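Local coordinates for protein FOKI restriction endonuclease (Planomicrobium okeanokoites, PDB 2FOK) that recognises a specific DNA sequence and cleaves the DNA at a distance from it, as a type IIS restriction endonuclease with separate recognition and cleavage domains, at residues 498-502 / 503-507. Residues are numbered along the deposited sequence; the frame is centred on the assembly and turned at random.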
ATOM      1  N   HIS A 498      -7.269 -35.780  14.845  1.00 34.98           N
ATOM      2  CA  HIS A 498      -7.533 -35.386  16.221  1.00 33.12           C
ATOM      3  C   HIS A 498      -6.471 -34.388  16.647  1.00 31.00           C
ATOM      4  O   HIS A 498      -6.768 -33.393  17.317  1.00 28.95           O
ATOM      5  CB  HIS A 498      -7.537 -36.620  17.126  1.00 35.42           C
ATOM      6  CG  HIS A 498      -8.706 -37.527  16.887  1.00 37.25           C
ATOM      7  ND1 HIS A 498      -8.724 -38.845  17.286  1.00 39.72           N
ATOM      8  CD2 HIS A 498      -9.898 -37.300  16.285  1.00 35.50           C
ATOM      9  CE1 HIS A 498      -9.877 -39.391  16.941  1.00 37.91           C
ATOM     10  NE2 HIS A 498     -10.608 -38.476  16.332  1.00 34.74           N
ATOM     11  N   ILE A 499      -5.237 -34.654  16.230  1.00 28.71           N
ATOM     12  CA  ILE A 499      -4.111 -33.779  16.523  1.00 27.17           C
ATOM     13  C   ILE A 499      -4.360 -32.440  15.818  1.00 27.18           C
ATOM     14  O   ILE A 499      -4.166 -31.367  16.395  1.00 28.08           O
ATOM     15  CB  ILE A 499      -2.800 -34.395  16.015  1.00 25.80           C
ATOM     16  CG1 ILE A 499      -2.471 -35.652  16.826  1.00 25.19           C
ATOM     17  CG2 ILE A 499      -1.688 -33.371  16.093  1.00 25.49           C
ATOM     18  CD1 ILE A 499      -2.325 -35.401  18.326  1.00 24.78           C
ATOM     19  N   ASN A 500      -4.775 -32.510  14.556  1.00 27.10           N
ATOM     20  CA  ASN A 500      -5.093 -31.302  13.802  1.00 25.45           C
ATOM     21  C   ASN A 500      -6.365 -31.521  12.982  1.00 26.37           C
ATOM     22  O   ASN A 500      -6.332 -32.102  11.893  1.00 25.26           O
ATOM     23  CB  ASN A 500      -3.937 -30.896  12.882  1.00 27.51           C
ATOM     24  CG  ASN A 500      -4.023 -29.443  12.462  1.00 23.54           C
ATOM     25  OD1 ASN A 500      -5.090 -28.834  12.475  1.00 24.48           O
ATOM     26  ND2 ASN A 500      -2.892 -28.882  12.083  1.00 20.04           N
ATOM     27  N   PRO A 501      -7.512 -31.088  13.526  1.00 23.60           N
ATOM     28  CA  PRO A 501      -8.816 -31.216  12.870  1.00 25.57           C
ATOM     29  C   PRO A 501      -8.965 -30.558  11.495  1.00 28.52           C
ATOM     30  O   PRO A 501      -9.897 -30.891  10.756  1.00 33.01           O
ATOM     31  CB  PRO A 501      -9.797 -30.624  13.883  1.00 22.01           C
ATOM     32  CG  PRO A 501      -8.973 -29.822  14.805  1.00 26.64           C
ATOM     33  CD  PRO A 501      -7.636 -30.496  14.867  1.00 22.61           C
ATOM     34  N   ASN A 502      -8.083 -29.622  11.146  1.00 24.51           N
ATOM     35  CA  ASN A 502      -8.191 -28.970   9.841  1.00 21.36           C
ATOM     36  C   ASN A 502      -7.525 -29.733   8.701  1.00 24.52           C
ATOM     37  O   ASN A 502      -7.505 -29.258   7.568  1.00 29.75           O
ATOM     38  CB  ASN A 502      -7.647 -27.538   9.899  1.00 20.89           C
ATOM     39  CG  ASN A 502      -6.136 -27.473  10.027  1.00 18.61           C
ATOM     40  OD1 ASN A 502      -5.401 -28.264   9.426  1.00 20.69           O
ATOM     41  ND2 ASN A 502      -5.661 -26.509  10.809  1.00 20.28           N
ATOM     42  N   GLU A 503      -6.980 -30.910   9.002  1.00 26.45           N
ATOM     43  CA  GLU A 503      -6.333 -31.752   7.996  1.00 27.17           C
ATOM     44  C   GLU A 503      -5.756 -30.970   6.812  1.00 27.54           C
ATOM     45  O   GLU A 503      -6.032 -31.290   5.657  1.00 29.53           O
ATOM     46  CB  GLU A 503      -7.337 -32.792   7.474  1.00 22.13           C
ATOM     47  CG  GLU A 503      -7.874 -33.726   8.559  1.00 27.14           C
ATOM     48  CD  GLU A 503      -9.182 -34.407   8.167  1.00 31.09           C
ATOM     49  OE1 GLU A 503     -10.205 -33.706   8.038  1.00 32.28           O
ATOM     50  OE2 GLU A 503      -9.191 -35.645   7.992  1.00 33.60           O
ATOM     51  N   TRP A 504      -4.947 -29.958   7.090  1.00 27.75           N
ATOM     52  CA  TRP A 504      -4.369 -29.155   6.014  1.00 27.25           C
ATOM     53  C   TRP A 504      -3.602 -29.969   4.968  1.00 29.31           C
ATOM     54  O   TRP A 504      -3.614 -29.629   3.778  1.00 31.01           O
ATOM     55  CB  TRP A 504      -3.461 -28.051   6.592  1.00 21.79           C
ATOM     56  CG  TRP A 504      -2.228 -28.542   7.308  1.00 18.89           C
ATOM     57  CD1 TRP A 504      -2.096 -28.776   8.648  1.00 15.45           C
ATOM     58  CD2 TRP A 504      -0.950 -28.838   6.722  1.00 14.32           C
ATOM     59  NE1 TRP A 504      -0.814 -29.196   8.934  1.00 16.09           N
ATOM     60  CE2 TRP A 504      -0.092 -29.243   7.770  1.00 15.93           C
ATOM     61  CE3 TRP A 504      -0.445 -28.799   5.413  1.00 14.82           C
ATOM     62  CZ2 TRP A 504       1.246 -29.609   7.548  1.00 17.17           C
ATOM     63  CZ3 TRP A 504       0.888 -29.159   5.193  1.00  3.72           C
ATOM     64  CH2 TRP A 504       1.714 -29.557   6.258  1.00 15.07           C
ATOM     65  N   TRP A 505      -2.954 -31.047   5.403  1.00 30.30           N
ATOM     66  CA  TRP A 505      -2.160 -31.893   4.509  1.00 27.16           C
ATOM     67  C   TRP A 505      -2.909 -32.401   3.278  1.00 29.48           C
ATOM     68  O   TRP A 505      -2.284 -32.868   2.323  1.00 26.96           O
ATOM     69  CB  TRP A 505      -1.578 -33.084   5.279  1.00 22.39           C
ATOM     70  CG  TRP A 505      -2.599 -33.839   6.075  1.00 21.22           C
ATOM     71  CD1 TRP A 505      -3.369 -34.869   5.638  1.00 20.30           C
ATOM     72  CD2 TRP A 505      -2.986 -33.598   7.436  1.00 22.64           C
ATOM     73  NE1 TRP A 505      -4.216 -35.290   6.632  1.00 22.62           N
ATOM     74  CE2 TRP A 505      -4.004 -34.527   7.748  1.00 23.46           C
ATOM     75  CE3 TRP A 505      -2.575 -32.689   8.420  1.00 26.05           C
ATOM     76  CZ2 TRP A 505      -4.619 -34.576   9.005  1.00 20.64           C
ATOM     77  CZ3 TRP A 505      -3.188 -32.737   9.671  1.00 19.35           C
ATOM     78  CH2 TRP A 505      -4.197 -33.675   9.950  1.00 21.35           C
ATOM     79  N   LYS A 506      -4.238 -32.305   3.296  1.00 29.87           N
ATOM     80  CA  LYS A 506      -5.056 -32.765   2.173  1.00 31.19           C
ATOM     81  C   LYS A 506      -4.775 -31.966   0.902  1.00 30.99           C
ATOM     82  O   LYS A 506      -5.111 -32.377  -0.208  1.00 30.29           O
ATOM     83  CB  LYS A 506      -6.541 -32.669   2.528  1.00 30.27           C
ATOM     84  CG  LYS A 506      -6.966 -33.641   3.619  1.00 31.60           C
ATOM     85  CD  LYS A 506      -8.473 -33.789   3.672  1.00 29.37           C
ATOM     86  CE  LYS A 506      -8.884 -35.218   3.359  1.00 33.83           C
ATOM     87  NZ  LYS A 506      -8.108 -36.214   4.158  1.00 36.76           N
ATOM     88  N   VAL A 507      -4.158 -30.811   1.075  1.00 30.83           N
ATOM     89  CA  VAL A 507      -3.820 -29.970  -0.049  1.00 29.60           C
ATOM     90  C   VAL A 507      -3.002 -30.787  -1.053  1.00 28.96           C
ATOM     91  O   VAL A 507      -3.149 -30.637  -2.263  1.00 30.85           O
ATOM     92  CB  VAL A 507      -3.005 -28.748   0.441  1.00 30.76           C
ATOM     93  CG1 VAL A 507      -1.614 -29.198   0.894  1.00 30.49           C
ATOM     94  CG2 VAL A 507      -2.919 -27.701  -0.651  1.00 31.77           C
TER
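Glu503 N donates to Asn500 O (3.2 Å), closing a type I beta turn over Pro501 and Asn502. Asn502 OD1 accepts Trp504 N two residues on, at 2.9 Å, an Asx turn with a bent N-H...O (134°). Asn502 can turn back on its own chain because its CG sits between the backbone N and the carbonyl carbon (chi1 72°). Inside the turn, Asn502 N makes a weak bond to Asn500 OD1.

The Trp504 ring meets both amides at its edge, near its plane: Asn502 OD1 lies 3.4 Å from Trp504 CD1, and Asn500 ND2 3.5 Å from the same carbon. The Asn500 amide is inclined 63° to that ring. Trp505 touches Asn500 alone of the two asparagines; Asn500 O approaches its CH2 obliquely at 3.3 Å, Asn500 CB lies 3.8 Å from its CZ3, and one face of its indole rests against Glu503 CA.

Polar ends find partners beyond the turn: Asn500 ND2 and Trp504 NE1 both donate to Glu491 OE1, the amide being held also by Arg447 O, and Glu503 forms a salt bridge with Lys497. The turn leads into the 3-10 segment 504-507. Both indoles lie on Asn492 of helix 479-494, and the loop of Arg447 to Pro449, between strands 439-442 and 451-454, touches Asn502 and Trp504, all within the connection from that helix to strand 515-521 of the cleavage domain's mixed sheet.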